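Local coordinates for protein transketolase (Campylobacter jejuni, PDB 3L84) that belongs to the transketolase family of thiamine diphosphate-binding enzymes, built from two related cofactor-binding domains and a C-terminal domain, with two chains in its assembly, at residues F15-P29 / S255-K269. Residues are numbered along the deposited sequence; the frame is centred on the assembly and turned at random. Where two conformers were deposited one is given.
Sequences FLSADMVQKANSGHP and SHGAPLGEEVIKKAK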
ATOM      1  N   PHE A  15      27.389  21.589  11.271  1.00  8.86           N
ATOM      2  CA  PHE A  15      26.943  22.996  11.434  1.00  9.41           C
ATOM      3  C   PHE A  15      26.323  23.580  10.175  1.00  9.35           C
ATOM      4  O   PHE A  15      25.403  24.392  10.277  1.00  9.76           O
ATOM      5  CB  PHE A  15      28.037  23.868  12.039  1.00  9.60           C
ATOM      6  CG  PHE A  15      28.483  23.370  13.400  1.00  9.64           C
ATOM      7  CD1 PHE A  15      27.529  23.087  14.386  1.00 13.34           C
ATOM      8  CD2 PHE A  15      29.822  23.193  13.700  1.00 11.63           C
ATOM      9  CE1 PHE A  15      27.908  22.610  15.635  1.00 14.15           C
ATOM     10  CE2 PHE A  15      30.203  22.713  14.953  1.00 13.53           C
ATOM     11  CZ  PHE A  15      29.250  22.420  15.897  1.00 13.33           C
ATOM     12  N   LEU A  16      26.706  23.102   8.989  1.00  9.44           N
ATOM     13  CA  LEU A  16      25.933  23.448   7.794  1.00  9.64           C
ATOM     14  C   LEU A  16      24.515  22.933   7.926  1.00  9.76           C
ATOM     15  O   LEU A  16      23.551  23.654   7.679  1.00  9.88           O
ATOM     16  CB  LEU A  16      26.588  22.895   6.509  1.00  9.78           C
ATOM     17  CG  LEU A  16      27.853  23.582   6.003  1.00 10.32           C
ATOM     18  CD1 LEU A  16      28.295  22.940   4.716  1.00 12.30           C
ATOM     19  CD2 LEU A  16      27.632  25.104   5.778  1.00 14.14           C
ATOM     20  N   SER A  17      24.362  21.704   8.373  1.00  9.01           N
ATOM     21  CA  SER A  17      23.035  21.089   8.508  1.00  9.37           C
ATOM     22  C   SER A  17      22.210  21.817   9.545  1.00  9.65           C
ATOM     23  O   SER A  17      21.037  22.155   9.312  1.00  9.23           O
ATOM     24  CB  SER A  17      23.157  19.618   8.922  1.00 10.36           C
ATOM     25  OG  SER A  17      23.837  18.837   7.934  1.00 10.96           O
ATOM     26  N   ALA A  18      22.786  22.084  10.704  1.00  8.99           N
ATOM     27  CA  ALA A  18      22.080  22.774  11.764  1.00  8.97           C
ATOM     28  C   ALA A  18      21.680  24.184  11.363  1.00  9.01           C
ATOM     29  O   ALA A  18      20.564  24.621  11.637  1.00  9.51           O
ATOM     30  CB  ALA A  18      22.957  22.806  13.039  1.00 10.33           C
ATOM     31  N   ASP A  19      22.610  24.891  10.740  1.00  8.46           N
ATOM     32  CA  ASP A  19      22.346  26.252  10.297  1.00  9.46           C
ATOM     33  C   ASP A  19      21.255  26.310   9.238  1.00  8.95           C
ATOM     34  O   ASP A  19      20.468  27.260   9.196  1.00  8.73           O
ATOM     35  CB  ASP A  19      23.610  26.932   9.744  1.00  9.69           C
ATOM     36  CG  ASP A  19      24.679  27.217  10.816  1.00 11.78           C
ATOM     37  OD1 ASP A  19      24.363  27.234  12.032  1.00 11.44           O
ATOM     38  OD2 ASP A  19      25.853  27.497  10.456  1.00 12.00           O
HETATM   39  N   MSE A  20      21.240  25.349   8.325  1.00  8.92           N
HETATM   40  CA  MSE A  20      20.193  25.264   7.295  0.50  8.43           C
HETATM   41  C   MSE A  20      18.807  25.092   7.861  1.00  8.80           C
HETATM   42  O   MSE A  20      17.892  25.733   7.496  1.00  9.50           O
HETATM   43  CB  MSE A  20      20.454  24.088   6.341  0.50  7.61           C
HETATM   44  CG  MSE A  20      21.599  24.298   5.479  0.50  7.83           C
HETATM   45 SE   MSE A  20      22.214  22.647   4.608  0.50 13.86          SE
HETATM   46  CE  MSE A  20      20.604  22.412   3.903  0.50 12.48           C
ATOM     47  N   VAL A  21      18.701  24.180   8.795  1.00  8.79           N
ATOM     48  CA  VAL A  21      17.444  23.919   9.464  1.00  9.03           C
ATOM     49  C   VAL A  21      17.002  25.135  10.277  1.00  9.02           C
ATOM     50  O   VAL A  21      15.838  25.526  10.281  1.00  9.68           O
ATOM     51  CB  VAL A  21      17.581  22.679  10.381  1.00  9.19           C
ATOM     52  CG1 VAL A  21      16.354  22.510  11.309  1.00  9.91           C
ATOM     53  CG2 VAL A  21      17.767  21.444   9.509  1.00  8.83           C
ATOM     54  N   GLN A  22      17.945  25.783  10.954  1.00  8.15           N
ATOM     55  CA  GLN A  22      17.609  26.905  11.805  1.00  8.45           C
ATOM     56  C   GLN A  22      17.111  28.093  10.972  1.00  8.65           C
ATOM     57  O   GLN A  22      16.107  28.716  11.324  1.00  9.48           O
ATOM     58  CB  GLN A  22      18.804  27.302  12.656  1.00  8.16           C
ATOM     59  CG  GLN A  22      18.480  28.164  13.837  1.00  9.25           C
ATOM     60  CD  GLN A  22      17.598  27.450  14.827  1.00 11.46           C
ATOM     61  OE1 GLN A  22      17.813  26.270  15.118  1.00 10.97           O
ATOM     62  NE2 GLN A  22      16.589  28.156  15.362  1.00 12.63           N
ATOM     63  N   LYS A  23      17.758  28.353   9.836  1.00  8.58           N
ATOM     64  CA  LYS A  23      17.359  29.456   8.965  1.00  8.59           C
ATOM     65  C   LYS A  23      15.972  29.198   8.397  1.00  9.40           C
ATOM     66  O   LYS A  23      15.155  30.124   8.283  1.00  9.54           O
ATOM     67  CB  LYS A  23      18.399  29.684   7.864  1.00  9.18           C
ATOM     68  CG  LYS A  23      18.104  30.913   6.982  1.00  9.83           C
ATOM     69  CD  LYS A  23      19.301  31.183   6.051  1.00 11.75           C
ATOM     70  CE  LYS A  23      19.093  32.437   5.199  1.00 12.59           C
ATOM     71  NZ  LYS A  23      17.933  32.357   4.248  1.00 13.33           N
ATOM     72  N   ALA A  24      15.692  27.944   8.024  1.00  8.94           N
ATOM     73  CA  ALA A  24      14.361  27.587   7.529  1.00  9.00           C
ATOM     74  C   ALA A  24      13.310  27.574   8.643  1.00  9.20           C
ATOM     75  O   ALA A  24      12.106  27.561   8.361  1.00 10.00           O
ATOM     76  CB  ALA A  24      14.402  26.200   6.855  1.00  9.18           C
ATOM     77  N   ASN A  25      13.751  27.522   9.905  1.00  9.62           N
ATOM     78  CA  ASN A  25      12.843  27.226  11.016  1.00 10.00           C
ATOM     79  C   ASN A  25      11.999  25.975  10.772  1.00 10.15           C
ATOM     80  O   ASN A  25      10.811  25.927  11.111  1.00 10.74           O
ATOM     81  CB  ASN A  25      11.952  28.427  11.367  1.00 11.78           C
ATOM     82  CG  ASN A  25      11.376  28.325  12.778  1.00 14.58           C
ATOM     83  OD1 ASN A  25      11.927  27.643  13.647  1.00 17.03           O
ATOM     84  ND2 ASN A  25      10.252  28.987  12.997  1.00 20.37           N
ATOM     85  N   SER A  26      12.607  24.974  10.154  1.00  9.15           N
ATOM     86  CA  SER A  26      11.890  23.777   9.731  1.00  9.57           C
ATOM     87  C   SER A  26      12.915  22.731   9.336  1.00  8.96           C
ATOM     88  O   SER A  26      13.926  23.076   8.741  1.00  9.78           O
ATOM     89  CB  SER A  26      11.021  24.081   8.502  1.00 10.40           C
ATOM     90  OG  SER A  26      10.362  22.880   8.076  1.00 11.35           O
ATOM     91  N   GLY A  27      12.654  21.473   9.683  1.00 10.30           N
ATOM     92  CA  GLY A  27      13.475  20.388   9.245  1.00  9.31           C
ATOM     93  C   GLY A  27      14.028  19.557  10.358  1.00  9.17           C
ATOM     94  O   GLY A  27      13.604  19.666  11.496  1.00 10.12           O
ATOM     95  N   HIS A  28      15.015  18.762  10.018  1.00  8.90           N
ATOM     96  CA  HIS A  28      15.416  17.595  10.818  1.00  8.61           C
ATOM     97  C   HIS A  28      16.900  17.606  11.056  1.00  8.85           C
ATOM     98  O   HIS A  28      17.673  17.208  10.199  1.00 10.86           O
ATOM     99  CB  HIS A  28      15.033  16.332  10.054  1.00  8.69           C
ATOM    100  CG  HIS A  28      13.578  16.195   9.771  1.00  9.06           C
ATOM    101  ND1 HIS A  28      12.950  16.822   8.720  1.00 10.18           N
ATOM    102  CD2 HIS A  28      12.641  15.434  10.381  1.00 10.31           C
ATOM    103  CE1 HIS A  28      11.677  16.463   8.713  1.00 10.90           C
ATOM    104  NE2 HIS A  28      11.466  15.626   9.723  1.00 10.99           N
ATOM    105  N   PRO A  29      17.332  18.144  12.197  1.00  8.18           N
ATOM    106  CA  PRO A  29      18.781  18.290  12.433  1.00  9.06           C
ATOM    107  C   PRO A  29      19.435  17.132  13.190  1.00  8.30           C
ATOM    108  O   PRO A  29      20.672  16.980  13.133  1.00  9.31           O
ATOM    109  CB  PRO A  29      18.842  19.550  13.293  1.00  8.64           C
ATOM    110  CG  PRO A  29      17.582  19.494  14.067  1.00  8.61           C
ATOM    111  CD  PRO A  29      16.534  18.877  13.191  1.00  8.09           C
ATOM    112  N   SER A 255      15.061  16.370  18.968  1.00 15.50           N
ATOM    113  CA  SER A 255      15.989  16.830  17.959  1.00 14.46           C
ATOM    114  C   SER A 255      15.722  16.216  16.590  1.00 13.50           C
ATOM    115  O   SER A 255      16.339  16.638  15.611  1.00 12.84           O
ATOM    116  CB  SER A 255      17.436  16.535  18.345  1.00 13.77           C
ATOM    117  OG  SER A 255      17.714  15.138  18.273  1.00 13.24           O
ATOM    118  N   HIS A 256      14.818  15.243  16.502  1.00 13.20           N
ATOM    119  CA  HIS A 256      14.591  14.573  15.218  1.00 13.38           C
ATOM    120  C   HIS A 256      14.029  15.543  14.197  1.00 12.46           C
ATOM    121  O   HIS A 256      14.509  15.580  13.075  1.00 11.85           O
ATOM    122  CB  HIS A 256      13.614  13.392  15.360  1.00 14.75           C
ATOM    123  CG  HIS A 256      13.111  12.861  14.044  1.00 16.43           C
ATOM    124  ND1 HIS A 256      13.913  12.131  13.187  1.00 22.12           N
ATOM    125  CD2 HIS A 256      11.917  12.985  13.434  1.00 20.74           C
ATOM    126  CE1 HIS A 256      13.211  11.815  12.108  1.00 23.58           C
ATOM    127  NE2 HIS A 256      11.994  12.305  12.245  1.00 18.49           N
ATOM    128  N   GLY A 257      13.008  16.279  14.556  1.00 11.82           N
ATOM    129  CA  GLY A 257      12.178  16.961  13.586  1.00 12.71           C
ATOM    130  C   GLY A 257      11.887  18.422  13.852  1.00 12.02           C
ATOM    131  O   GLY A 257      10.891  18.924  13.331  1.00 13.14           O
ATOM    132  N   ALA A 258      12.706  19.096  14.657  1.00 12.75           N
ATOM    133  CA  ALA A 258      12.556  20.517  14.875  1.00 12.46           C
ATOM    134  C   ALA A 258      13.931  21.135  14.978  1.00 11.63           C
ATOM    135  O   ALA A 258      14.866  20.481  15.392  1.00 12.77           O
ATOM    136  CB  ALA A 258      11.787  20.760  16.129  1.00 13.16           C
ATOM    137  N   PRO A 259      14.032  22.429  14.684  1.00 10.68           N
ATOM    138  CA  PRO A 259      15.314  23.143  14.823  1.00 11.14           C
ATOM    139  C   PRO A 259      15.919  22.986  16.216  1.00 11.63           C
ATOM    140  O   PRO A 259      15.200  22.884  17.220  1.00 11.67           O
ATOM    141  CB  PRO A 259      14.939  24.600  14.527  1.00 11.50           C
ATOM    142  CG  PRO A 259      13.712  24.500  13.633  1.00 11.79           C
ATOM    143  CD  PRO A 259      12.961  23.303  14.147  1.00 11.44           C
ATOM    144  N   LEU A 260      17.244  22.948  16.263  1.00 10.42           N
ATOM    145  CA  LEU A 260      17.967  22.797  17.528  1.00 11.54           C
ATOM    146  C   LEU A 260      17.804  24.001  18.431  1.00 10.47           C
ATOM    147  O   LEU A 260      17.890  23.865  19.668  1.00 11.60           O
ATOM    148  CB  LEU A 260      19.457  22.572  17.280  1.00 11.55           C
ATOM    149  CG  LEU A 260      19.830  21.304  16.498  1.00 12.67           C
ATOM    150  CD1 LEU A 260      21.326  21.295  16.257  1.00 14.12           C
ATOM    151  CD2 LEU A 260      19.410  20.035  17.210  1.00 14.16           C
ATOM    152  N   GLY A 261      17.638  25.184  17.841  1.00 10.01           N
ATOM    153  CA  GLY A 261      17.596  26.460  18.588  1.00 10.00           C
ATOM    154  C   GLY A 261      18.921  27.188  18.519  1.00 10.16           C
ATOM    155  O   GLY A 261      19.984  26.574  18.480  1.00 10.78           O
ATOM    156  N   GLU A 262      18.853  28.519  18.510  1.00 11.24           N
ATOM    157  CA  GLU A 262      20.027  29.377  18.351  1.00 13.05           C
ATOM    158  C   GLU A 262      21.069  29.169  19.460  1.00 13.22           C
ATOM    159  O   GLU A 262      22.280  29.063  19.197  1.00 13.88           O
ATOM    160  CB  GLU A 262      19.601  30.838  18.286  1.00 13.60           C
ATOM    161  CG  GLU A 262      18.802  31.159  17.031  1.00 17.29           C
ATOM    162  CD  GLU A 262      18.415  32.620  16.903  1.00 20.92           C
ATOM    163  OE1 GLU A 262      18.860  33.465  17.730  1.00 22.21           O
ATOM    164  OE2 GLU A 262      17.634  32.926  15.970  1.00 24.29           O
ATOM    165  N   GLU A 263      20.603  29.071  20.697  1.00 13.58           N
ATOM    166  CA  GLU A 263      21.528  28.934  21.827  1.00 14.64           C
ATOM    167  C   GLU A 263      22.211  27.565  21.835  1.00 13.19           C
ATOM    168  O   GLU A 263      23.409  27.469  22.121  1.00 13.75           O
ATOM    169  CB  GLU A 263      20.811  29.234  23.143  1.00 15.42           C
ATOM    170  CG  GLU A 263      20.452  30.719  23.282  1.00 20.42           C
ATOM    171  CD  GLU A 263      21.663  31.669  23.091  1.00 25.50           C
ATOM    172  OE1 GLU A 263      22.781  31.369  23.596  1.00 28.09           O
ATOM    173  OE2 GLU A 263      21.491  32.715  22.418  1.00 29.56           O
ATOM    174  N   VAL A 264      21.475  26.516  21.471  1.00 12.62           N
ATOM    175  CA  VAL A 264      22.043  25.172  21.400  1.00 12.28           C
ATOM    176  C   VAL A 264      23.133  25.147  20.348  1.00 12.15           C
ATOM    177  O   VAL A 264      24.193  24.568  20.558  1.00 12.31           O
ATOM    178  CB  VAL A 264      20.960  24.120  21.100  1.00 13.41           C
ATOM    179  CG1 VAL A 264      21.584  22.786  20.658  1.00 13.54           C
ATOM    180  CG2 VAL A 264      20.057  23.933  22.345  1.00 13.20           C
ATOM    181  N   ILE A 265      22.858  25.770  19.201  1.00 11.16           N
ATOM    182  CA  ILE A 265      23.856  25.797  18.127  1.00 11.80           C
ATOM    183  C   ILE A 265      25.102  26.593  18.528  1.00 12.36           C
ATOM    184  O   ILE A 265      26.217  26.152  18.261  1.00 12.31           O
ATOM    185  CB  ILE A 265      23.250  26.350  16.820  1.00 11.19           C
ATOM    186  CG1 ILE A 265      22.196  25.370  16.286  1.00 12.93           C
ATOM    187  CG2 ILE A 265      24.360  26.594  15.752  1.00 13.39           C
ATOM    188  CD1 ILE A 265      21.325  25.959  15.143  1.00 14.49           C
ATOM    189  N   LYS A 266      24.916  27.718  19.214  1.00 12.04           N
ATOM    190  CA  LYS A 266      26.071  28.512  19.691  1.00 12.44           C
ATOM    191  C   LYS A 266      26.962  27.680  20.586  1.00 12.27           C
ATOM    192  O   LYS A 266      28.195  27.653  20.411  1.00 11.84           O
ATOM    193  CB  LYS A 266      25.630  29.771  20.432  1.00 13.35           C
ATOM    194  CG  LYS A 266      25.106  30.847  19.496  1.00 16.62           C
ATOM    195  CD  LYS A 266      24.665  32.065  20.290  1.00 21.40           C
ATOM    196  CE  LYS A 266      24.007  33.114  19.408  1.00 24.80           C
ATOM    197  NZ  LYS A 266      23.868  34.435  20.129  1.00 27.18           N
ATOM    198  N   LYS A 267      26.348  27.003  21.541  1.00 11.63           N
ATOM    199  CA  LYS A 267      27.077  26.148  22.460  1.00 12.30           C
ATOM    200  C   LYS A 267      27.789  25.000  21.746  1.00 11.85           C
ATOM    201  O   LYS A 267      28.928  24.668  22.083  1.00 12.58           O
ATOM    202  CB  LYS A 267      26.175  25.637  23.585  1.00 12.99           C
ATOM    203  CG  LYS A 267      25.725  26.725  24.534  1.00 16.63           C
ATOM    204  CD  LYS A 267      24.778  26.186  25.565  1.00 21.48           C
ATOM    205  CE  LYS A 267      24.276  27.288  26.499  1.00 24.91           C
ATOM    206  NZ  LYS A 267      23.246  28.146  25.838  1.00 28.46           N
ATOM    207  N   ALA A 268      27.112  24.369  20.784  1.00 10.91           N
ATOM    208  CA  ALA A 268      27.692  23.270  20.019  1.00 11.76           C
ATOM    209  C   ALA A 268      28.913  23.725  19.234  1.00 11.80           C
ATOM    210  O   ALA A 268      29.943  23.053  19.221  1.00 11.75           O
ATOM    211  CB  ALA A 268      26.618  22.678  19.095  1.00 12.23           C
ATOM    212  N   LYS A 269      28.820  24.899  18.614  1.00 11.64           N
ATOM    213  CA  LYS A 269      29.955  25.466  17.872  1.00 11.17           C
ATOM    214  C   LYS A 269      31.113  25.752  18.826  1.00 11.82           C
ATOM    215  O   LYS A 269      32.252  25.399  18.538  1.00 11.43           O
ATOM    216  CB  LYS A 269      29.509  26.724  17.139  1.00 10.81           C
ATOM    217  CG  LYS A 269      28.673  26.420  15.897  1.00 10.48           C
ATOM    218  CD  LYS A 269      28.157  27.647  15.161  1.00 11.04           C
ATOM    219  CE  LYS A 269      27.384  27.272  13.925  1.00 11.11           C
ATOM    220  NZ  LYS A 269      26.646  28.446  13.368  1.00 12.42           N
TER
HETATM  221  O   HOH W   1      18.603  23.886  13.829  1.00 10.24           O
HETATM  222  O   HOH W   2      16.059  31.051  14.739  1.00 21.91           O
HETATM  223  O   HOH W   3      10.419  20.374  11.049  1.00 20.91           O
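The N-terminal end of helix 262-269 is tied to helix 15-24 through Gln22, whose amide oxygen OE1 takes the N-H of the N-cap residue Gly261 at 2.9 Å. CG lies anti to the backbone N (chi1 -163°) and the chain bends at chi2, curling the amide toward the N-cap; a glutamine can accept here while NE2 donates to a water shared with Glu262 OE2. A second water donates to OE1 and Ala18 O and accepts from Leu260 N, so OE1 accepts two bonds. Branched, aliphatic Ile265 suits the buried side facing Ala18, its CD1 3.8 Å from Gln22 CB. The two helices run nearly antiparallel, at 164°, within the thiamine diphosphate-binding domain, their axes 11.0 Å apart. Farther along, Lys269 CG sits 3.7 Å above the centre of the Phe15 ring, a CH-pi contact, and the extended chain carries NZ to the syn lone pair of Asp19 OD1 at 2.9 Å, a salt bridge; Phe280 N donates to OD2, and NZ to Ile278 O. Helix 15-24 closes in a Schellman motif at Asn25. Beyond it, Pro29 CG packs 3.7 Å from Leu260 CD2. Flat rings let His28 turn its edge to the face of His256, planes at 72°, with His67 meeting both.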